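Local atomic coordinates of endo alpha-1,4 polygalactosaminidase (PDB entry 6OJ1), a protein that cleaves alpha-1,4-linked galactosamine polymers from within the chain as a glycoside hydrolase with a (beta/alpha)-barrel, and disrupts microbial biofilms. Residues 84-89 / 143-148. Sequence-based numbering, arbitrary orientation.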
ATOM      1  N   CYS A  84       7.944   0.059   2.040  1.00 17.56           N
ATOM      2  CA  CYS A  84       7.719   1.211   2.900  1.00 15.26           C
ATOM      3  C   CYS A  84       6.419   1.881   2.485  1.00 17.22           C
ATOM      4  O   CYS A  84       6.299   2.391   1.357  1.00 16.56           O
ATOM      5  CB  CYS A  84       8.900   2.173   2.822  1.00 19.35           C
ATOM      6  SG  CYS A  84      10.354   1.411   3.609  1.00 22.50           S
ATOM      7  N   TYR A  85       5.456   1.851   3.394  1.00 16.65           N
ATOM      8  CA  TYR A  85       4.139   2.449   3.201  1.00 14.83           C
ATOM      9  C   TYR A  85       4.205   3.964   3.384  1.00 17.14           C
ATOM     10  O   TYR A  85       4.825   4.461   4.325  1.00 16.94           O
ATOM     11  CB  TYR A  85       3.156   1.838   4.216  1.00 14.34           C
ATOM     12  CG  TYR A  85       1.867   2.625   4.346  1.00 12.30           C
ATOM     13  CD1 TYR A  85       1.764   3.700   5.231  1.00 17.76           C
ATOM     14  CD2 TYR A  85       0.768   2.317   3.556  1.00 16.13           C
ATOM     15  CE1 TYR A  85       0.588   4.458   5.321  1.00 17.65           C
ATOM     16  CE2 TYR A  85      -0.402   3.052   3.646  1.00 15.85           C
ATOM     17  CZ  TYR A  85      -0.489   4.125   4.529  1.00 18.30           C
ATOM     18  OH  TYR A  85      -1.645   4.878   4.609  1.00 19.81           O
ATOM     19  N   PHE A  86       3.506   4.702   2.524  1.00 17.30           N
ATOM     20  CA  PHE A  86       3.225   6.100   2.811  1.00 12.90           C
ATOM     21  C   PHE A  86       1.968   6.479   2.043  1.00 13.84           C
ATOM     22  O   PHE A  86       1.549   5.770   1.126  1.00 14.91           O
ATOM     23  CB  PHE A  86       4.397   7.014   2.439  1.00 15.26           C
ATOM     24  CG  PHE A  86       4.618   7.158   0.931  1.00 15.73           C
ATOM     25  CD1 PHE A  86       5.409   6.242   0.242  1.00 15.59           C
ATOM     26  CD2 PHE A  86       4.076   8.239   0.230  1.00 14.74           C
ATOM     27  CE1 PHE A  86       5.620   6.382  -1.135  1.00 18.38           C
ATOM     28  CE2 PHE A  86       4.284   8.381  -1.132  1.00 19.70           C
ATOM     29  CZ  PHE A  86       5.069   7.459  -1.819  1.00 20.02           C
ATOM     30  N   SER A  87       1.336   7.563   2.459  1.00 13.44           N
ATOM     31  CA  SER A  87       0.135   8.026   1.771  1.00 14.53           C
ATOM     32  C   SER A  87       0.540   8.991   0.677  1.00 16.21           C
ATOM     33  O   SER A  87       1.095  10.056   0.961  1.00 17.76           O
ATOM     34  CB  SER A  87      -0.847   8.702   2.725  1.00 15.81           C
ATOM     35  OG  SER A  87      -2.016   9.066   1.995  1.00 17.06           O
ATOM     36  N   ALA A  88       0.246   8.630  -0.576  1.00 14.59           N
ATOM     37  CA  ALA A  88       0.540   9.522  -1.681  1.00 15.24           C
ATOM     38  C   ALA A  88      -0.652  10.405  -2.046  1.00 14.27           C
ATOM     39  O   ALA A  88      -0.458  11.473  -2.623  1.00 15.42           O
ATOM     40  CB  ALA A  88       0.982   8.702  -2.897  1.00 16.80           C
ATOM     41  N   GLY A  89      -1.866  10.012  -1.672  1.00 16.48           N
ATOM     42  CA  GLY A  89      -3.036  10.764  -2.075  1.00 15.39           C
ATOM     43  C   GLY A  89      -3.787  11.446  -0.957  1.00 15.23           C
ATOM     44  O   GLY A  89      -4.816  12.077  -1.219  1.00 17.21           O
ATOM     45  N   ASP A 143      13.124  -1.506   0.028  1.00 19.69           N
ATOM     46  CA  ASP A 143      13.176  -2.264  -1.220  1.00 21.68           C
ATOM     47  C   ASP A 143      12.088  -1.830  -2.177  1.00 22.71           C
ATOM     48  O   ASP A 143      12.270  -1.902  -3.397  1.00 21.32           O
ATOM     49  CB  ASP A 143      13.048  -3.761  -0.941  1.00 21.91           C
ATOM     50  CG  ASP A 143      14.213  -4.287  -0.155  1.00 31.19           C
ATOM     51  OD1 ASP A 143      15.335  -4.315  -0.715  1.00 26.99           O
ATOM     52  OD2 ASP A 143      14.026  -4.648   1.031  1.00 24.41           O
ATOM     53  N   GLY A 144      10.965  -1.371  -1.642  1.00 18.16           N
ATOM     54  CA  GLY A 144       9.847  -0.946  -2.460  1.00 19.54           C
ATOM     55  C   GLY A 144       9.004  -0.014  -1.627  1.00 19.87           C
ATOM     56  O   GLY A 144       9.258   0.184  -0.437  1.00 17.51           O
ATOM     57  N   VAL A 145       7.992   0.571  -2.268  1.00 16.79           N
ATOM     58  CA  VAL A 145       7.094   1.502  -1.593  1.00 15.77           C
ATOM     59  C   VAL A 145       5.652   1.118  -1.896  1.00 16.13           C
ATOM     60  O   VAL A 145       5.344   0.549  -2.952  1.00 17.07           O
ATOM     61  CB  VAL A 145       7.365   2.973  -1.994  1.00 13.12           C
ATOM     62  CG1 VAL A 145       8.751   3.446  -1.492  1.00 17.04           C
ATOM     63  CG2 VAL A 145       7.259   3.163  -3.513  1.00 16.46           C
ATOM     64  N   ASP A 146       4.762   1.461  -0.958  1.00 15.68           N
ATOM     65  CA  ASP A 146       3.340   1.112  -1.000  1.00 17.45           C
ATOM     66  C   ASP A 146       2.556   2.411  -0.852  1.00 16.67           C
ATOM     67  O   ASP A 146       2.200   2.807   0.270  1.00 16.34           O
ATOM     68  CB  ASP A 146       3.018   0.101   0.112  1.00 17.59           C
ATOM     69  CG  ASP A 146       1.530  -0.194   0.258  1.00 16.66           C
ATOM     70  OD1 ASP A 146       0.742   0.086  -0.670  1.00 17.55           O
ATOM     71  OD2 ASP A 146       1.143  -0.708   1.325  1.00 20.12           O
ATOM     72  N   PRO A 147       2.281   3.114  -1.960  1.00 18.21           N
ATOM     73  CA  PRO A 147       1.674   4.457  -1.886  1.00 16.30           C
ATOM     74  C   PRO A 147       0.155   4.384  -1.789  1.00 18.43           C
ATOM     75  O   PRO A 147      -0.515   3.831  -2.668  1.00 17.64           O
ATOM     76  CB  PRO A 147       2.122   5.123  -3.201  1.00 16.23           C
ATOM     77  CG  PRO A 147       3.178   4.186  -3.786  1.00 17.36           C
ATOM     78  CD  PRO A 147       2.771   2.825  -3.318  1.00 18.56           C
ATOM     79  N   ASP A 148      -0.390   4.967  -0.715  1.00 14.87           N
ATOM     80  CA  ASP A 148      -1.797   4.829  -0.371  1.00 13.33           C
ATOM     81  C   ASP A 148      -2.627   5.936  -0.999  1.00 16.12           C
ATOM     82  O   ASP A 148      -2.116   6.987  -1.414  1.00 15.75           O
ATOM     83  CB  ASP A 148      -1.968   4.852   1.162  1.00 14.99           C
ATOM     84  CG  ASP A 148      -3.239   4.171   1.639  1.00 17.86           C
ATOM     85  OD1 ASP A 148      -4.043   3.650   0.817  1.00 16.07           O
ATOM     86  OD2 ASP A 148      -3.428   4.131   2.880  1.00 19.01           O
TER
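Two backbone amides grip the carbonyl oxygen of Asp148: Ala88 N and Gly89 N each reach Asp148 O at 3.0 Å, both bonds noticeably bent. This fork forms where 84-89 leaves its strand and turns, bringing successive N-H groups to one acceptor. Behind it the strands run parallel, and 84-89 bonds alternately to residues before and after each partner: Cys84 N gives to Gly144 O, Cys84 O takes Asp146 N, Phe86 N reaches Asp146 O, and Phe86 O receives Asp148 N at 2.8 Å. Pro147, lacking an N-H, fits a position whose nitrogen would not face this neighbour; its CA instead makes a C-H...O contact to Phe86 O.

Side chains alternate between the two faces. On one, the Tyr85 hydroxyl OH donates to Asp148 OD2 at 2.6 Å, on the anti lone pair of that oxygen. Tyr85 CG lies anti to the backbone N (chi1 165°), which carries the long phenol along the sheet to the carboxylate, its ring plane 66° from the carboxylate plane. Asp148 OD1 has a second partner, a salt bridge to Lys187, so both oxygens of this buried carboxylate are held.

The other face, with Phe86, Val145 and Pro147, is apolar, which suits a surface under helices: Phe86 CE1 meets Val145 CB at the ring edge, 3.9 Å away, while Pro147 CB packs against Phe86 CZ and Ala88 CB. Helix 124-140 covers Phe86 and Val145 and helix 163-179 covers Ala88 and Pro147, as expected for the outer side of a (beta/alpha)-barrel wall; within that wall strand 81-87 lies between 59-63 and 144-148, and 183-187 follows.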